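Local coordinates for protein probable peptidyl-prolyl cis-trans isomerase (Mimivirus, PDB 2OSE) that forms a homotrimer of the cyclophilin family, is associated with the virion, and probably has peptidyl-prolyl cis-trans isomerase activity and probably binds cyclosporin A, at residues A[2-8]-A[106-112]; A[9-15]-A[44-49]; A[19-23]-A[196-200]; A[76-82]-A[144-148]; A[124-128]-A[177-181]. All coordinates share one frame; numbering follows the deposited sequence.

Overall arrangement
The five contacts run across a cyclophilin barrel from the N-terminal loops to helix 177-186. Contacts 1 and 2 are neighbours, with centres 13 Å apart: both lay an N-terminal loop beside helix 41-52, and Val106 N lies 2.9 Å from Asn46 OD1, probably as a hydrogen bond. Phe47 of that helix carries contact 2 into the core, meeting Met19 of contact 3 and both Tyr76 and Phe147 of contact 4. Contacts 3 and 4 lie close, with centres 10 Å apart, and their backbones probably bond between Ile200 and residues 78-79. Contact 5 reaches contact 3 through Val179 and Ile21, whereas its nearest atoms stay about 17 Å from those of contact 1.

Contact 1: residues A[2-8]-A[106-112]; sequences NYSLEDL and VYCDEPI
The ring of Tyr107 is covered on both faces: the Leu5 methyl CD2 lies over one, 3.6 Å from the ring centroid in a CH-pi contact, and CG2 of its own neighbour Val106 covers the other. At the ring edge sit the carbonyl group of Tyr3 and, in plane, Ile112 CD1. A branched leucine suits this place because one methyl can settle on the ring while the other, CD1, reaches Pro111 O at 3.6 Å. Leu8 CD2 approaches the phenol end, 3.5 Å from Tyr107 OH, a hydroxyl that is itself hydrogen-bonded to Ala42 O.

The backbones are tied by a nearly straight bond from Tyr3 N to Val106 O (3.0 Å, 165°). Next to it, Tyr107 CA comes to 3.3 Å from Tyr3 O as a CA-H...O contact. Asn2 OD1 takes a weak bond from Cys108 N but has a better partner in Arg74. Residues 107-110 form a type I' turn, whose two central residues, Cys108 and Asp109, both take left-handed backbone angles, a conformation aspartate adopts more readily than most residues. The contact thus joins the N-terminal loop before strand 16-23 to the loop between strands 89-92 and 128-135, with Tyr3, Tyr107 and Ile112 all resting on helix 41-52.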
# COMPACT_ATOMS: atom_id res chain seq x y z
N ASN A 2 -10.28 31.72 8.50
CA ASN A 2 -10.74 30.46 9.05
C ASN A 2 -12.19 30.71 9.38
O ASN A 2 -12.66 31.86 9.34
CB ASN A 2 -9.98 30.11 10.33
CG ASN A 2 -8.59 29.61 10.07
OD1 ASN A 2 -8.39 28.48 9.65
ND2 ASN A 2 -7.60 30.45 10.36
N TYR A 3 -12.92 29.64 9.71
CA TYR A 3 -14.30 29.75 10.17
C TYR A 3 -14.43 29.19 11.60
O TYR A 3 -13.53 28.51 12.11
CB TYR A 3 -15.26 29.07 9.18
CG TYR A 3 -15.30 29.79 7.83
CD1 TYR A 3 -16.12 30.92 7.66
CD2 TYR A 3 -14.51 29.38 6.75
CE1 TYR A 3 -16.17 31.60 6.44
CE2 TYR A 3 -14.55 30.06 5.52
CZ TYR A 3 -15.39 31.17 5.37
OH TYR A 3 -15.47 31.88 4.18
N SER A 4 -15.53 29.52 12.28
CA SER A 4 -15.76 28.99 13.62
C SER A 4 -16.94 28.03 13.61
O SER A 4 -17.96 28.29 12.96
CB SER A 4 -15.99 30.14 14.63
OG SER A 4 -16.40 29.64 15.90
N LEU A 5 -16.78 26.92 14.32
CA LEU A 5 -17.83 25.91 14.48
C LEU A 5 -19.02 26.43 15.28
O LEU A 5 -20.15 25.94 15.16
CB LEU A 5 -17.26 24.65 15.13
CG LEU A 5 -16.31 23.81 14.27
CD1 LEU A 5 -15.43 22.89 15.11
CD2 LEU A 5 -17.10 23.02 13.24
N GLU A 6 -18.74 27.45 16.09
CA GLU A 6 -19.75 28.12 16.92
C GLU A 6 -20.56 29.11 16.07
O GLU A 6 -21.74 29.38 16.36
CB GLU A 6 -19.06 28.82 18.10
CG GLU A 6 -18.47 27.88 19.19
CD GLU A 6 -17.27 27.00 18.73
OE1 GLU A 6 -16.19 27.54 18.36
OE2 GLU A 6 -17.42 25.75 18.78
N ASP A 7 -19.93 29.63 15.01
CA ASP A 7 -20.52 30.65 14.15
C ASP A 7 -20.33 30.31 12.65
O ASP A 7 -19.52 30.94 11.95
CB ASP A 7 -19.93 32.02 14.51
CG ASP A 7 -20.72 33.19 13.89
OD1 ASP A 7 -21.97 33.08 13.74
OD2 ASP A 7 -20.08 34.23 13.58
N LEU A 8 -21.07 29.32 12.17
CA LEU A 8 -20.86 28.74 10.84
C LEU A 8 -21.22 29.69 9.71
O LEU A 8 -22.25 30.37 9.78
CB LEU A 8 -21.73 27.49 10.68
CG LEU A 8 -21.37 26.18 11.37
CD1 LEU A 8 -22.38 25.16 10.93
CD2 LEU A 8 -19.95 25.77 11.00
N VAL A 106 -11.42 23.84 7.67
CA VAL A 106 -11.35 25.32 7.59
C VAL A 106 -11.51 25.97 8.98
O VAL A 106 -11.37 27.18 9.14
CB VAL A 106 -12.41 25.91 6.60
CG1 VAL A 106 -12.18 25.41 5.17
CG2 VAL A 106 -13.87 25.59 7.06
N TYR A 107 -11.82 25.15 9.98
CA TYR A 107 -12.05 25.66 11.33
C TYR A 107 -10.77 25.64 12.18
O TYR A 107 -10.74 25.02 13.24
CB TYR A 107 -13.13 24.81 11.99
CG TYR A 107 -14.37 24.63 11.13
CD1 TYR A 107 -15.19 25.72 10.82
CD2 TYR A 107 -14.72 23.38 10.62
CE1 TYR A 107 -16.34 25.56 10.04
CE2 TYR A 107 -15.88 23.20 9.85
CZ TYR A 107 -16.68 24.31 9.56
OH TYR A 107 -17.79 24.16 8.78
N CYS A 108 -9.72 26.32 11.71
CA CYS A 108 -8.36 26.20 12.30
C CYS A 108 -7.92 24.73 12.44
O CYS A 108 -7.22 24.35 13.40
CB CYS A 108 -8.26 26.91 13.65
SG CYS A 108 -8.82 28.62 13.60
N ASP A 109 -8.34 23.91 11.47
CA ASP A 109 -8.05 22.48 11.45
C ASP A 109 -8.58 21.72 12.65
O ASP A 109 -8.13 20.60 12.94
CB ASP A 109 -6.55 22.24 11.27
CG ASP A 109 -6.09 22.58 9.87
OD1 ASP A 109 -6.45 21.83 8.92
OD2 ASP A 109 -5.38 23.60 9.72
N GLU A 110 -9.56 22.32 13.33
CA GLU A 110 -10.30 21.61 14.37
C GLU A 110 -11.10 20.47 13.75
O GLU A 110 -11.68 20.64 12.66
CB GLU A 110 -11.28 22.54 15.09
CG GLU A 110 -10.69 23.62 15.97
CD GLU A 110 -11.79 24.46 16.63
OE1 GLU A 110 -11.91 25.65 16.27
OE2 GLU A 110 -12.55 23.93 17.50
N PRO A 111 -11.15 19.32 14.44
CA PRO A 111 -12.06 18.24 14.09
C PRO A 111 -13.49 18.74 14.00
O PRO A 111 -13.88 19.65 14.76
CB PRO A 111 -11.96 17.28 15.29
CG PRO A 111 -10.64 17.56 15.92
CD PRO A 111 -10.29 18.99 15.60
N ILE A 112 -14.29 18.15 13.11
CA ILE A 112 -15.71 18.48 13.01
C ILE A 112 -16.54 17.45 13.74
O ILE A 112 -16.53 16.29 13.37
CB ILE A 112 -16.21 18.60 11.52
CG1 ILE A 112 -15.34 19.57 10.74
CG2 ILE A 112 -17.69 19.01 11.48
CD1 ILE A 112 -15.40 19.40 9.22

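Contact 2: residues A[9-15]-A[44-49]; sequences PNSGKNP and VENFVQ
Ser11, in the Asx turn begun by Asn10, is gripped by Glu45 of helix 41-52, one of the helices that close the cyclophilin barrel. Asn10 OD1 accepts from Gly12 N at 3.1 Å and so shapes the turn; Gly12, with its positive phi, is well suited to follow it. The bend offers the carboxylate two donors from one residue. Ser11 OG gives its proton to the syn lone pair of Glu45 OE1 at 2.7 Å, while Ser11 N reaches Glu45 OE2 at 2.9 Å, also on the syn side but 25° out of the carboxylate plane.

Glutamate has the length for this, and a bend at chi2 (-62°) turns the carboxylate toward Ser11 and Gln49, its chain sliding past the ring of Pro9. Gln49, one helical turn on, adds a weak bond from NE2 to Glu45 OE1. Arg37 forms a salt bridge to OE2, which probably keeps the carboxylate ionised, and also bonds to Pro9 O, so one guanidinium holds helix and loop. Farther along, polar grip gives way to apolar packing. The rigid ring of Pro15 lies across the helix side chain Val48 at about a right angle, with Pro15 CB 3.7 Å from Val48 CG2.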
# COMPACT_ATOMS: atom_id res chain seq x y z
N PRO A 9 -20.41 29.68 8.62
CA PRO A 9 -20.84 30.49 7.47
C PRO A 9 -22.10 29.85 6.91
O PRO A 9 -22.48 28.75 7.32
CB PRO A 9 -19.66 30.38 6.49
CG PRO A 9 -18.97 29.11 6.86
CD PRO A 9 -19.15 28.96 8.36
N ASN A 10 -22.79 30.56 6.03
CA ASN A 10 -23.95 29.93 5.41
C ASN A 10 -23.87 30.10 3.92
O ASN A 10 -23.93 31.22 3.41
CB ASN A 10 -25.26 30.45 6.00
CG ASN A 10 -26.42 29.55 5.67
OD1 ASN A 10 -26.59 29.12 4.53
ND2 ASN A 10 -27.25 29.26 6.68
N SER A 11 -23.69 28.98 3.22
CA SER A 11 -23.37 29.00 1.80
C SER A 11 -24.62 28.79 0.94
O SER A 11 -24.54 28.78 -0.29
CB SER A 11 -22.27 27.98 1.48
OG SER A 11 -21.00 28.46 1.89
N GLY A 12 -25.75 28.62 1.63
CA GLY A 12 -27.03 28.36 1.04
C GLY A 12 -27.55 27.03 1.55
O GLY A 12 -26.80 26.25 2.11
N LYS A 13 -28.84 26.78 1.31
CA LYS A 13 -29.49 25.54 1.65
C LYS A 13 -28.96 24.35 0.83
O LYS A 13 -28.80 23.25 1.35
CB LYS A 13 -31.00 25.70 1.43
CG LYS A 13 -31.83 24.43 1.66
CD LYS A 13 -33.31 24.61 1.24
CE LYS A 13 -34.23 23.70 2.06
NZ LYS A 13 -35.42 23.19 1.29
N ASN A 14 -28.75 24.58 -0.47
CA ASN A 14 -28.24 23.57 -1.37
C ASN A 14 -27.13 24.16 -2.21
O ASN A 14 -27.33 24.47 -3.39
CB ASN A 14 -29.34 23.01 -2.26
CG ASN A 14 -30.38 22.22 -1.47
OD1 ASN A 14 -31.50 22.69 -1.29
ND2 ASN A 14 -30.02 21.04 -1.01
N PRO A 15 -25.94 24.35 -1.60
CA PRO A 15 -24.85 24.90 -2.38
C PRO A 15 -24.55 23.95 -3.52
O PRO A 15 -24.75 22.76 -3.38
CB PRO A 15 -23.66 24.90 -1.40
CG PRO A 15 -24.28 24.80 -0.05
CD PRO A 15 -25.54 24.03 -0.22
N VAL A 44 -20.81 20.07 5.60
CA VAL A 44 -21.16 20.75 4.32
C VAL A 44 -20.39 22.06 4.13
O VAL A 44 -19.79 22.30 3.05
CB VAL A 44 -22.68 20.94 4.20
CG1 VAL A 44 -23.05 21.89 3.00
CG2 VAL A 44 -23.33 19.60 4.02
N GLU A 45 -20.38 22.91 5.15
CA GLU A 45 -19.63 24.17 5.04
C GLU A 45 -18.13 23.96 4.85
O GLU A 45 -17.51 24.65 4.06
CB GLU A 45 -19.94 25.16 6.20
CG GLU A 45 -21.38 25.68 6.19
CD GLU A 45 -21.77 26.50 4.93
OE1 GLU A 45 -20.92 27.14 4.28
OE2 GLU A 45 -22.98 26.51 4.61
N ASN A 46 -17.56 22.98 5.56
CA ASN A 46 -16.16 22.67 5.35
C ASN A 46 -15.92 22.21 3.91
O ASN A 46 -15.00 22.66 3.27
CB ASN A 46 -15.69 21.59 6.34
CG ASN A 46 -14.20 21.28 6.23
OD1 ASN A 46 -13.35 22.19 6.26
ND2 ASN A 46 -13.87 19.98 6.12
N PHE A 47 -16.77 21.32 3.41
CA PHE A 47 -16.65 20.86 2.02
C PHE A 47 -16.72 22.04 1.05
O PHE A 47 -15.82 22.22 0.22
CB PHE A 47 -17.70 19.81 1.67
CG PHE A 47 -17.48 19.17 0.32
CD1 PHE A 47 -16.70 18.01 0.20
CD2 PHE A 47 -18.05 19.72 -0.84
CE1 PHE A 47 -16.47 17.41 -1.05
CE2 PHE A 47 -17.83 19.13 -2.11
CZ PHE A 47 -17.05 17.97 -2.21
N VAL A 48 -17.78 22.84 1.15
CA VAL A 48 -17.92 24.00 0.26
C VAL A 48 -16.76 25.01 0.35
O VAL A 48 -16.28 25.50 -0.67
CB VAL A 48 -19.31 24.72 0.42
CG1 VAL A 48 -19.41 25.92 -0.49
CG2 VAL A 48 -20.45 23.79 0.11
N GLN A 49 -16.28 25.33 1.57
CA GLN A 49 -15.20 26.32 1.64
C GLN A 49 -13.88 25.80 1.14
O GLN A 49 -13.03 26.56 0.70
CB GLN A 49 -15.04 26.90 3.06
CG GLN A 49 -16.29 27.54 3.60
CD GLN A 49 -16.90 28.59 2.66
OE1 GLN A 49 -16.19 29.29 1.94
NE2 GLN A 49 -18.22 28.70 2.70

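Contact 3: residues A[19-23]-A[196-200]; sequences MDIVL and PTFSI
Leu23 leans over Phe198 and Pro196 at one end of this antiparallel strand pair. Its CG is anti to the backbone N (chi1 170°), which carries the isobutyl group across to the other strand: CD1 lies over one face of the Phe198 ring, 3.9 Å from CE1. The same methyl presses on Pro196, where Leu23 CD1 to Pro196 CB is 3.4 Å, tighter than usual van der Waals contact. Ile21, on the same side of the sheet as Leu23, brings CG2 obliquely to the ring, 4.2 Å from Phe198 CD1. At the far end Met19 and Ile200 meet, with Met19 CG 3.9 Å from Ile200 CG2; the long, extended methionine chain runs on as far as Ile200 CD1.

Val22 and Ser199 turn to the other face of the sheet. They are the hydrogen-bonded pair, joined by Val22 N to Ser199 O (2.8 Å) and Ser199 N to Val22 O (3.0 Å). Beside them a water donates to Thr197 O, and weakly to Val22 O, and also lies next to Ser199 OG. The strands 16-23 and 198-205 are neighbours in the cyclophilin barrel. The chemistry divides accordingly: the face of Ile21, Leu23, Phe198 and Ile200 is wholly apolar and packs inward on Phe81 and helix 177-186, whereas the partly exposed face of Val22 and Ser199 accommodates a hydroxyl and bound water.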
# COMPACT_ATOMS: atom_id res chain seq x y z
N MET A 19 -15.97 20.12 -9.61
CA MET A 19 -14.62 19.59 -9.53
C MET A 19 -14.26 18.96 -10.87
O MET A 19 -14.87 17.94 -11.27
CB MET A 19 -14.54 18.45 -8.51
CG MET A 19 -14.34 18.82 -7.12
SD MET A 19 -14.55 17.33 -6.06
CE MET A 19 -14.41 18.27 -4.54
N ASP A 20 -13.22 19.49 -11.52
CA ASP A 20 -12.54 18.75 -12.62
C ASP A 20 -11.83 17.52 -12.07
O ASP A 20 -11.26 17.57 -10.97
CB ASP A 20 -11.49 19.63 -13.30
CG ASP A 20 -12.07 20.55 -14.29
OD1 ASP A 20 -13.17 20.27 -14.84
OD2 ASP A 20 -11.43 21.59 -14.54
N ILE A 21 -11.86 16.43 -12.83
CA ILE A 21 -11.11 15.19 -12.50
C ILE A 21 -9.98 15.09 -13.50
O ILE A 21 -10.20 15.27 -14.71
CB ILE A 21 -12.00 13.91 -12.54
CG1 ILE A 21 -13.29 14.11 -11.71
CG2 ILE A 21 -11.22 12.64 -12.05
CD1 ILE A 21 -13.05 14.06 -10.20
N VAL A 22 -8.76 14.91 -12.99
CA VAL A 22 -7.55 14.97 -13.82
C VAL A 22 -6.90 13.58 -13.79
O VAL A 22 -6.93 12.89 -12.76
CB VAL A 22 -6.57 16.08 -13.30
CG1 VAL A 22 -5.16 16.02 -13.97
CG2 VAL A 22 -7.19 17.47 -13.47
N LEU A 23 -6.36 13.17 -14.92
CA LEU A 23 -5.54 11.95 -15.00
C LEU A 23 -4.39 12.23 -15.97
O LEU A 23 -4.62 12.61 -17.13
CB LEU A 23 -6.36 10.77 -15.51
CG LEU A 23 -5.64 9.46 -15.89
CD1 LEU A 23 -5.28 8.72 -14.66
CD2 LEU A 23 -6.49 8.61 -16.80
N PRO A 196 -4.50 3.74 -12.27
CA PRO A 196 -4.04 5.10 -12.56
C PRO A 196 -4.30 6.02 -11.35
O PRO A 196 -5.12 5.69 -10.52
CB PRO A 196 -4.89 5.51 -13.77
CG PRO A 196 -6.10 4.61 -13.72
CD PRO A 196 -5.62 3.33 -13.14
N THR A 197 -3.56 7.13 -11.23
CA THR A 197 -3.80 8.11 -10.15
C THR A 197 -4.67 9.28 -10.59
O THR A 197 -4.26 10.12 -11.40
CB THR A 197 -2.49 8.57 -9.49
OG1 THR A 197 -1.93 7.46 -8.80
CG2 THR A 197 -2.74 9.69 -8.46
N PHE A 198 -5.89 9.33 -10.06
CA PHE A 198 -6.81 10.43 -10.35
C PHE A 198 -6.63 11.55 -9.35
O PHE A 198 -6.31 11.33 -8.18
CB PHE A 198 -8.27 9.92 -10.30
CG PHE A 198 -8.56 8.87 -11.33
CD1 PHE A 198 -8.77 9.23 -12.65
CD2 PHE A 198 -8.58 7.54 -10.99
CE1 PHE A 198 -9.03 8.26 -13.61
CE2 PHE A 198 -8.84 6.56 -11.96
CZ PHE A 198 -9.05 6.91 -13.25
N SER A 199 -6.88 12.78 -9.78
CA SER A 199 -6.81 13.89 -8.85
C SER A 199 -7.87 14.92 -9.16
O SER A 199 -8.49 14.87 -10.24
CB SER A 199 -5.42 14.53 -8.87
OG SER A 199 -5.08 14.84 -10.21
N ILE A 200 -8.05 15.85 -8.24
CA ILE A 200 -8.96 16.97 -8.42
C ILE A 200 -8.20 18.11 -9.10
O ILE A 200 -7.07 18.45 -8.66
CB ILE A 200 -9.56 17.43 -7.05
CG1 ILE A 200 -10.31 16.26 -6.38
CG2 ILE A 200 -10.44 18.67 -7.20
CD1 ILE A 200 -10.69 16.50 -4.83
O HOH W 1 -3.72 13.15 -11.44

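Contact 4: residues A[76-82]-A[144-148]; sequences YEGCKFH and DSTFM
Tyr76 and Ser145 supply the hydrogen bond of this contact: Tyr76 OH donates to Ser145 O at 2.5 Å, unusually short, so the exact length is doubtful. The donor meets the carbonyl at a C=O...O angle of 120°, and Ser145 O lies near the plane of the phenol ring at its edge. A tyrosine serves well here, since its ring stays in the core while its hydroxyl gives the carbonyl of the buried Ser145 a partner. Behind it, the bond from Thr146 N to Asp144 OD1 makes an Asx turn, just before strand 147-150; Thr146 OG1 adds a second bond from the same face, and Arg193 of a second subunit forms a salt bridge to Asp144 OD1.

The aromatic part is a T-shaped pair. Phe147 turns its edge toward the face of Tyr76, with ring centroids 5.0 Å apart and planes at 79°. The CG of Phe147 stands between the backbone N and the carbonyl carbon (chi1 74°), an orientation that brings CE2 to 3.6 Å from Tyr76 CE1.

Looser contacts follow: Phe81 CE1 lies 4.2 Å from Phe147 CZ. Thr146 CG2 lies at the edge of the His82 ring, 4.2 Å from NE2, a nitrogen buried here without a polar partner in the model. Phe47 of helix 41-52 meets both Tyr76 and Phe147, and strand 198-205 adds Ile200.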
# COMPACT_ATOMS: atom_id res chain seq x y z
N TYR A 76 -9.23 21.70 -2.31
CA TYR A 76 -9.29 20.33 -2.78
C TYR A 76 -8.49 20.21 -4.07
O TYR A 76 -8.15 19.12 -4.46
CB TYR A 76 -10.75 19.92 -3.04
CG TYR A 76 -11.49 19.44 -1.83
CD1 TYR A 76 -10.94 18.45 -0.99
CD2 TYR A 76 -12.76 19.94 -1.52
CE1 TYR A 76 -11.63 17.99 0.12
CE2 TYR A 76 -13.46 19.49 -0.41
CZ TYR A 76 -12.89 18.50 0.41
OH TYR A 76 -13.57 18.01 1.51
N GLU A 77 -8.19 21.33 -4.73
CA GLU A 77 -7.46 21.35 -5.99
C GLU A 77 -6.09 20.70 -5.77
O GLU A 77 -5.34 21.11 -4.89
CB GLU A 77 -7.33 22.76 -6.56
CG GLU A 77 -6.48 22.79 -7.87
CD GLU A 77 -6.48 24.12 -8.63
OE1 GLU A 77 -7.01 25.14 -8.14
OE2 GLU A 77 -5.96 24.12 -9.77
N GLY A 78 -5.82 19.64 -6.52
CA GLY A 78 -4.55 18.93 -6.44
C GLY A 78 -4.61 17.66 -5.63
O GLY A 78 -3.74 16.80 -5.75
N CYS A 79 -5.65 17.52 -4.79
CA CYS A 79 -5.86 16.29 -4.02
C CYS A 79 -5.97 15.06 -4.91
O CYS A 79 -6.64 15.09 -5.96
CB CYS A 79 -7.14 16.38 -3.20
SG CYS A 79 -6.98 17.44 -1.81
N LYS A 80 -5.33 13.98 -4.47
CA LYS A 80 -5.43 12.69 -5.16
C LYS A 80 -6.62 11.90 -4.64
O LYS A 80 -7.04 12.08 -3.49
CB LYS A 80 -4.15 11.86 -4.97
CG LYS A 80 -2.85 12.59 -5.38
CD LYS A 80 -1.63 11.66 -5.31
CE LYS A 80 -0.35 12.42 -5.75
NZ LYS A 80 0.86 11.58 -5.41
N PHE A 81 -7.17 11.04 -5.48
CA PHE A 81 -8.15 10.07 -5.02
C PHE A 81 -7.34 8.91 -4.48
O PHE A 81 -6.70 8.19 -5.26
CB PHE A 81 -9.12 9.68 -6.14
CG PHE A 81 -10.12 10.78 -6.44
CD1 PHE A 81 -11.30 10.88 -5.69
CD2 PHE A 81 -9.84 11.75 -7.37
CE1 PHE A 81 -12.21 11.94 -5.91
CE2 PHE A 81 -10.73 12.80 -7.62
CZ PHE A 81 -11.92 12.88 -6.89
N HIS A 82 -7.34 8.77 -3.16
CA HIS A 82 -6.36 7.92 -2.45
C HIS A 82 -6.82 6.50 -2.14
O HIS A 82 -5.99 5.60 -1.89
CB HIS A 82 -5.80 8.63 -1.19
CG HIS A 82 -6.83 8.99 -0.15
ND1 HIS A 82 -7.53 8.05 0.57
CD2 HIS A 82 -7.20 10.19 0.35
CE1 HIS A 82 -8.30 8.65 1.46
NE2 HIS A 82 -8.13 9.95 1.34
N ASP A 144 -13.60 15.33 8.74
CA ASP A 144 -12.70 16.32 8.21
C ASP A 144 -13.00 16.52 6.70
O ASP A 144 -14.14 16.31 6.25
CB ASP A 144 -11.21 15.96 8.56
CG ASP A 144 -10.78 14.56 8.09
OD1 ASP A 144 -11.43 13.99 7.16
OD2 ASP A 144 -9.77 14.02 8.65
N SER A 145 -11.99 16.95 5.96
CA SER A 145 -12.05 17.14 4.51
C SER A 145 -12.20 15.86 3.67
O SER A 145 -12.44 15.94 2.45
CB SER A 145 -10.78 17.88 4.08
OG SER A 145 -9.62 17.14 4.48
N THR A 146 -12.00 14.69 4.30
CA THR A 146 -12.09 13.38 3.66
C THR A 146 -13.51 13.01 3.20
O THR A 146 -14.44 12.97 4.00
CB THR A 146 -11.58 12.23 4.59
OG1 THR A 146 -10.31 12.61 5.16
CG2 THR A 146 -11.41 10.91 3.78
N PHE A 147 -13.66 12.75 1.91
CA PHE A 147 -14.99 12.57 1.35
C PHE A 147 -15.00 11.40 0.38
O PHE A 147 -13.99 11.05 -0.21
CB PHE A 147 -15.46 13.89 0.69
CG PHE A 147 -14.79 14.20 -0.64
CD1 PHE A 147 -15.24 13.59 -1.81
CD2 PHE A 147 -13.72 15.08 -0.71
CE1 PHE A 147 -14.64 13.87 -3.02
CE2 PHE A 147 -13.11 15.38 -1.92
CZ PHE A 147 -13.57 14.77 -3.07
N MET A 148 -16.18 10.82 0.19
CA MET A 148 -16.36 9.67 -0.65
C MET A 148 -17.46 9.96 -1.68
O MET A 148 -18.44 10.61 -1.35
CB MET A 148 -16.84 8.52 0.24
CG MET A 148 -17.06 7.20 -0.48
SD MET A 148 -17.76 5.91 0.56
CE MET A 148 -16.27 5.47 1.52

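Contact 5: residues A[124-128]-A[177-181]; sequences ESKGL and LDVLD
Gly127 packs its bare CA against two leucines of the helix: Leu177 CD2 lies 3.9 Å from it and Leu180 CD1 3.8 Å. This is the close-fitting part of the contact. A residue with no side chain suits the spot, because the direction a CB would take leads straight at Leu177 CD2, and because the backbone here has a positive phi (68°), which glycine adopts with little strain. Leu177 and Leu180 are three residues apart and so project on one side of the helix, and Leu180 goes on inward to touch Leu31 and Leu151.

The helix in question, 177-186, is one of those that pack against the cyclophilin barrel, and the segment 177-181 is its first turn, with Asp181 N bonded to Leu177 O at 3.0 Å. Facing it, the loop of residues 124-127 leads into strand 128-135. Thr150 OG1 bonds to both Ser125 O and Leu128 N, and the backbone of Gly127 bonds to Thr150 and Val173, so the glycine is held in place from the sheet side.

Toward solvent, where both partners are partly exposed, the contact is polar and less closely fitted. Lys126 CG only brushes Leu177 CD2, at 4.4 Å, but the rest of its extended chain, begun by a CG anti to the backbone N (chi1 -178°), reaches across to Asp181, the two side chains meeting at about a right angle. There Lys126 NZ forms a salt bridge with Asp181 OD1 at 2.8 Å, on the syn lone pair, while Asp181 OD2 stays 4.0 Å from the same nitrogen.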
# COMPACT_ATOMS: atom_id res chain seq x y z
N GLU A 124 -27.55 4.55 -0.74
CA GLU A 124 -27.84 3.40 -1.59
C GLU A 124 -27.65 3.60 -3.10
O GLU A 124 -27.78 2.65 -3.87
CB GLU A 124 -29.29 2.98 -1.33
CG GLU A 124 -29.67 2.98 0.14
CD GLU A 124 -30.99 2.29 0.40
OE1 GLU A 124 -32.01 2.66 -0.24
OE2 GLU A 124 -30.98 1.35 1.22
N SER A 125 -27.35 4.83 -3.51
CA SER A 125 -27.35 5.21 -4.91
C SER A 125 -26.00 5.66 -5.39
O SER A 125 -25.14 6.12 -4.60
CB SER A 125 -28.32 6.39 -5.13
OG SER A 125 -29.57 6.07 -4.64
N LYS A 126 -25.84 5.55 -6.71
CA LYS A 126 -24.66 6.03 -7.43
C LYS A 126 -24.54 7.54 -7.32
O LYS A 126 -25.55 8.25 -7.30
CB LYS A 126 -24.84 5.67 -8.91
CG LYS A 126 -23.68 6.05 -9.83
CD LYS A 126 -24.04 5.50 -11.20
CE LYS A 126 -22.89 5.48 -12.15
NZ LYS A 126 -23.37 4.68 -13.33
N GLY A 127 -23.31 8.04 -7.29
CA GLY A 127 -23.07 9.48 -7.29
C GLY A 127 -23.51 10.22 -6.05
O GLY A 127 -23.80 11.40 -6.12
N LEU A 128 -23.54 9.54 -4.91
CA LEU A 128 -23.74 10.22 -3.63
C LEU A 128 -22.43 10.61 -3.04
O LEU A 128 -21.48 9.81 -3.07
CB LEU A 128 -24.50 9.32 -2.65
CG LEU A 128 -25.92 8.95 -3.04
CD1 LEU A 128 -26.51 8.11 -1.94
CD2 LEU A 128 -26.78 10.21 -3.22
N LEU A 177 -21.95 12.05 -13.87
CA LEU A 177 -22.02 10.62 -13.60
C LEU A 177 -21.28 9.81 -14.65
O LEU A 177 -20.71 8.75 -14.33
CB LEU A 177 -23.47 10.12 -13.53
CG LEU A 177 -24.33 10.71 -12.41
CD1 LEU A 177 -25.71 10.15 -12.56
CD2 LEU A 177 -23.73 10.26 -11.09
N ASP A 178 -21.30 10.27 -15.90
CA ASP A 178 -20.49 9.66 -16.97
C ASP A 178 -18.99 9.72 -16.73
O ASP A 178 -18.23 8.93 -17.30
CB ASP A 178 -20.81 10.21 -18.38
CG ASP A 178 -21.07 11.74 -18.42
OD1 ASP A 178 -20.98 12.42 -17.38
OD2 ASP A 178 -21.41 12.26 -19.51
N VAL A 179 -18.56 10.67 -15.90
CA VAL A 179 -17.14 10.80 -15.52
C VAL A 179 -16.83 9.72 -14.48
O VAL A 179 -15.79 9.04 -14.54
CB VAL A 179 -16.84 12.23 -14.99
CG1 VAL A 179 -15.36 12.37 -14.59
CG2 VAL A 179 -17.22 13.22 -16.05
N LEU A 180 -17.75 9.53 -13.55
CA LEU A 180 -17.68 8.40 -12.62
C LEU A 180 -17.59 7.06 -13.35
O LEU A 180 -16.84 6.20 -12.95
CB LEU A 180 -18.85 8.38 -11.63
CG LEU A 180 -18.98 9.60 -10.69
CD1 LEU A 180 -20.13 9.36 -9.70
CD2 LEU A 180 -17.68 9.94 -9.93
N ASP A 181 -18.39 6.87 -14.40
CA ASP A 181 -18.29 5.67 -15.23
C ASP A 181 -16.88 5.46 -15.85
O ASP A 181 -16.39 4.35 -15.86
CB ASP A 181 -19.33 5.70 -16.36
CG ASP A 181 -20.76 5.69 -15.86
OD1 ASP A 181 -21.04 5.14 -14.77
OD2 ASP A 181 -21.62 6.26 -16.56